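Local coordinates for putative hemin ABC transport system, membrane protein (PDB 5B57), which probably acts as the membrane-spanning subunit of an ABC importer that carries heme across the cell membrane, at residues G116-T121 with A134-V139; G140-A145 with L296-L301. All coordinates share one frame; numbering follows the deposited sequence.

Contact 1 (G116-T121 with A134-V139); sequences GGFGAT and ADPGLV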
loop_
_atom_site.group_PDB
_atom_site.type_symbol
_atom_site.label_atom_id
_atom_site.label_comp_id
_atom_site.label_asym_id
_atom_site.label_seq_id
_atom_site.Cartn_x
_atom_site.Cartn_y
_atom_site.Cartn_z
ATOM N N GLY A 116 -15.546 1.986 24.080
ATOM C CA GLY A 116 -15.806 3.290 23.497
ATOM C C GLY A 116 -14.535 4.019 23.109
ATOM O O GLY A 116 -14.482 4.683 22.072
ATOM N N GLY A 117 -13.489 3.898 23.925
ATOM C CA GLY A 117 -12.244 4.581 23.605
ATOM C C GLY A 117 -11.612 4.067 22.323
ATOM O O GLY A 117 -11.275 4.841 21.419
ATOM N N PHE A 118 -11.436 2.753 22.230
ATOM C CA PHE A 118 -10.777 2.191 21.069
ATOM C C PHE A 118 -11.626 2.361 19.808
ATOM O O PHE A 118 -11.096 2.710 18.740
ATOM C CB PHE A 118 -10.458 0.725 21.338
ATOM C CG PHE A 118 -9.197 0.521 22.093
ATOM C CD1 PHE A 118 -7.995 0.922 21.559
ATOM C CD2 PHE A 118 -9.194 -0.109 23.307
ATOM C CE1 PHE A 118 -6.804 0.716 22.234
ATOM C CE2 PHE A 118 -8.009 -0.322 23.983
ATOM C CZ PHE A 118 -6.815 0.098 23.442
ATOM N N GLY A 119 -12.941 2.127 19.916
ATOM C CA GLY A 119 -13.847 2.350 18.793
ATOM C C GLY A 119 -13.698 3.727 18.173
ATOM O O GLY A 119 -13.495 3.860 16.958
ATOM N N ALA A 120 -13.766 4.773 19.007
ATOM C CA ALA A 120 -13.717 6.148 18.539
ATOM C C ALA A 120 -12.335 6.523 18.007
ATOM O O ALA A 120 -12.219 7.146 16.955
ATOM C CB ALA A 120 -14.132 7.091 19.668
ATOM N N THR A 121 -11.268 6.184 18.728
ATOM C CA THR A 121 -9.948 6.560 18.222
ATOM C C THR A 121 -9.614 5.808 16.938
ATOM O O THR A 121 -8.893 6.336 16.083
ATOM C CB THR A 121 -8.842 6.339 19.277
ATOM O OG1 THR A 121 -8.967 5.040 19.876
ATOM C CG2 THR A 121 -8.873 7.436 20.356
ATOM N N ALA A 134 -5.788 1.272 9.629
ATOM C CA ALA A 134 -5.048 1.996 10.651
ATOM C C ALA A 134 -5.614 1.637 12.024
ATOM O O ALA A 134 -6.810 1.803 12.269
ATOM C CB ALA A 134 -5.106 3.502 10.392
ATOM N N ASP A 135 -4.768 1.102 12.907
ATOM C CA ASP A 135 -5.123 0.846 14.299
ATOM C C ASP A 135 -4.670 2.006 15.183
ATOM O O ASP A 135 -3.670 2.673 14.878
ATOM C CB ASP A 135 -4.479 -0.450 14.809
ATOM C CG ASP A 135 -4.987 -0.874 16.195
ATOM O OD1 ASP A 135 -4.458 -0.371 17.213
ATOM O OD2 ASP A 135 -5.911 -1.721 16.275
ATOM N N PRO A 136 -5.395 2.277 16.275
ATOM C CA PRO A 136 -4.985 3.359 17.179
ATOM C C PRO A 136 -3.600 3.182 17.747
ATOM O O PRO A 136 -3.021 4.152 18.242
ATOM C CB PRO A 136 -6.037 3.297 18.286
ATOM C CG PRO A 136 -7.241 2.798 17.614
ATOM C CD PRO A 136 -6.768 1.822 16.562
ATOM N N GLY A 137 -3.047 1.974 17.686
ATOM C CA GLY A 137 -1.732 1.731 18.262
ATOM C C GLY A 137 -0.650 2.558 17.613
ATOM O O GLY A 137 0.120 3.239 18.301
ATOM N N LEU A 138 -0.612 2.541 16.271
ATOM C CA LEU A 138 0.414 3.112 15.401
ATOM C C LEU A 138 0.994 4.463 15.822
ATOM O O LEU A 138 2.110 4.822 15.416
ATOM C CB LEU A 138 -0.154 3.267 13.993
ATOM C CG LEU A 138 -0.742 2.066 13.285
ATOM C CD1 LEU A 138 -1.119 2.498 11.879
ATOM C CD2 LEU A 138 0.269 0.928 13.264
ATOM N N VAL A 139 0.220 5.234 16.595
ATOM C CA VAL A 139 0.678 6.539 17.069
ATOM C C VAL A 139 2.021 6.411 17.776
ATOM O O VAL A 139 2.935 7.215 17.563
ATOM C CB VAL A 139 -0.388 7.166 17.990
ATOM C CG1 VAL A 139 0.057 8.545 18.453
ATOM C CG2 VAL A 139 -1.725 7.236 17.272
#

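Contact 2 (G140-A145 with L296-L301); sequences GVSSGA and LAVGAL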
loop_
_atom_site.group_PDB
_atom_site.type_symbol
_atom_site.label_atom_id
_atom_site.label_comp_id
_atom_site.label_asym_id
_atom_site.label_seq_id
_atom_site.Cartn_x
_atom_site.Cartn_y
_atom_site.Cartn_z
ATOM N N GLY A 140 2.152 5.401 18.628
ATOM C CA GLY A 140 3.358 5.137 19.382
ATOM C C GLY A 140 2.980 4.722 20.782
ATOM O O GLY A 140 3.757 4.099 21.498
ATOM N N VAL A 141 1.729 4.999 21.140
ATOM C CA VAL A 141 1.357 5.098 22.544
ATOM C C VAL A 141 1.365 3.730 23.224
ATOM O O VAL A 141 1.800 3.609 24.374
ATOM C CB VAL A 141 -0.006 5.807 22.669
ATOM C CG1 VAL A 141 -1.065 5.046 21.917
ATOM C CG2 VAL A 141 -0.387 5.968 24.084
ATOM N N SER A 142 0.903 2.677 22.524
ATOM C CA SER A 142 0.847 1.340 23.121
ATOM C C SER A 142 2.222 0.883 23.594
ATOM O O SER A 142 2.370 0.378 24.713
ATOM C CB SER A 142 0.296 0.324 22.120
ATOM O OG SER A 142 -0.934 0.738 21.564
ATOM N N SER A 143 3.237 1.059 22.737
ATOM C CA SER A 143 4.608 0.682 23.058
ATOM C C SER A 143 5.117 1.399 24.290
ATOM O O SER A 143 5.745 0.789 25.166
ATOM C CB SER A 143 5.518 1.017 21.894
ATOM O OG SER A 143 4.984 0.522 20.702
ATOM N N GLY A 144 4.938 2.714 24.331
ATOM C CA GLY A 144 5.413 3.464 25.482
ATOM C C GLY A 144 4.743 3.031 26.772
ATOM O O GLY A 144 5.379 2.998 27.833
ATOM N N ALA A 145 3.441 2.725 26.702
ATOM C CA ALA A 145 2.763 2.163 27.859
ATOM C C ALA A 145 3.498 0.912 28.328
ATOM O O ALA A 145 3.933 0.827 29.488
ATOM C CB ALA A 145 1.301 1.872 27.517
ATOM N N LEU A 296 -3.736 10.501 23.831
ATOM C CA LEU A 296 -4.245 10.799 25.161
ATOM C C LEU A 296 -5.301 9.790 25.617
ATOM O O LEU A 296 -5.274 9.363 26.780
ATOM C CB LEU A 296 -4.793 12.223 25.154
ATOM C CG LEU A 296 -5.471 12.658 26.430
ATOM C CD1 LEU A 296 -4.443 12.638 27.540
ATOM C CD2 LEU A 296 -6.079 14.035 26.258
ATOM N N ALA A 297 -6.237 9.379 24.724
ATOM C CA ALA A 297 -7.250 8.385 25.112
ATOM C C ALA A 297 -6.701 6.954 25.198
ATOM O O ALA A 297 -6.931 6.249 26.191
ATOM C CB ALA A 297 -8.424 8.405 24.154
ATOM N N VAL A 298 -6.007 6.491 24.158
ATOM C CA VAL A 298 -5.395 5.165 24.204
ATOM C C VAL A 298 -4.374 5.076 25.336
ATOM O O VAL A 298 -4.281 4.052 26.027
ATOM C CB VAL A 298 -4.767 4.829 22.839
ATOM C CG1 VAL A 298 -4.033 3.497 22.894
ATOM C CG2 VAL A 298 -5.830 4.809 21.775
ATOM N N GLY A 299 -3.585 6.132 25.546
ATOM C CA GLY A 299 -2.577 6.064 26.596
ATOM C C GLY A 299 -3.199 5.891 27.966
ATOM O O GLY A 299 -2.707 5.126 28.793
ATOM N N ALA A 300 -4.297 6.601 28.221
ATOM C CA ALA A 300 -5.044 6.392 29.447
ATOM C C ALA A 300 -5.537 4.960 29.567
ATOM O O ALA A 300 -5.556 4.411 30.670
ATOM C CB ALA A 300 -6.220 7.361 29.509
ATOM N N LEU A 301 -5.922 4.330 28.456
ATOM C CA LEU A 301 -6.618 3.044 28.538
ATOM C C LEU A 301 -5.654 1.881 28.700
ATOM O O LEU A 301 -5.856 1.010 29.553
ATOM C CB LEU A 301 -7.473 2.835 27.298
ATOM C CG LEU A 301 -8.680 3.748 27.352
ATOM C CD1 LEU A 301 -9.410 3.815 26.004
ATOM C CD2 LEU A 301 -9.566 3.228 28.463
#

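Contact 1 (G116-T121 with A134-V139)
Phe118 and Thr121, one helical turn apart on helix 94-128, receive Pro136 of the loop that leads on to helix 141-154, a helix-loop packing within the all-helical transmembrane fold of the FecCD family. Along the helix, Gly117 comes first and contributes through its carbonyl: its O takes the backbone N of Thr121 at 3.0 Å and also the hydroxyl OG1 of Thr121 at 2.8 Å, the latter tilted 32° from the carbonyl plane. Phe118 follows. Its ring turns an edge to the loop, with Pro136 CG lying near the ring plane at 4.4 Å from Phe118 CD1, while the Phe118 carbonyl O stands 4.0 Å from the same CG. At Thr121 a chi1 of 48° sets OG1 between the backbone N and the carbonyl carbon, where it can both bond back to Gly117 and face the proline. Pro136 CG comes within 3.6 Å of Thr121 OG1, with CB of the same ring beside it, so that the approach is a polar atom against a hydrocarbon ring, with no hydrogen bond crossing between the segments. Thr121 is also covered by Val294 of helix 283-305. On the loop side, Asp135 and Gly137 flank the proline in an Asx turn, in which Gly137 N donates to Asp135 OD1 at 2.8 Å, on the anti side of the carboxylate and 16° out of its plane.

Contact 2 (G140-A145 with L296-L301)
Val141, in the first turn of helix 141-154, splits its two methyls between two neighbouring residues of helix 283-305. The choice follows from its chi1 of 59°: CG1 sits between the backbone N and the carbonyl carbon and is directed at Val298, whereas CG2 lies anti to the backbone N and comes down on Gly299. Val298 answers with CG1, itself anti to its own N (chi1 176°), and the two CG1 methyls, one on Val141 and one on Val298, meet at 3.5 Å. Across the contact the other branch meets only backbone, Val141 CG2 lying 3.3 Å from Gly299 CA. This is helix-helix packing inside the FecCD transmembrane bundle: a branched side chain rests on a glycine of the facing helix, and the short helical segments run in the same general sense, 31° apart with their axes 9.1 Å from each other at closest approach. Gly140, at the N-cap position, opens the helix that carries Val141. Ala181 of helix 168-188 also touches Val141, while Phe118 of helix 94-128 covers Val298. At the margin, Ser142 lies more loosely beside the same methyl of Val298, its OG 4.4 Å from Val298 CG1.

Both contacts are buried, with centres about 10 Å apart, and neither has a hydrogen bond between its segments. Contact 1 joins a helix to the loop after it, close along the chain; contact 2 joins two helices whose segments lie some 150 residues apart. Their chemistry differs accordingly: the loop meets helix 94-128 through a proline ring, an aromatic edge and a hydroxyl, whereas 140-145 and 296-301 pack through aliphatic methyls and a bare glycine. They are continuous with each other, because CG2 of Val298, the methyl that contact 2 does not use, rests on Thr121 and Pro136. Ser142 OG, in the first turn of helix 141-154, likewise packs against Gly137 CA in the loop that precedes it.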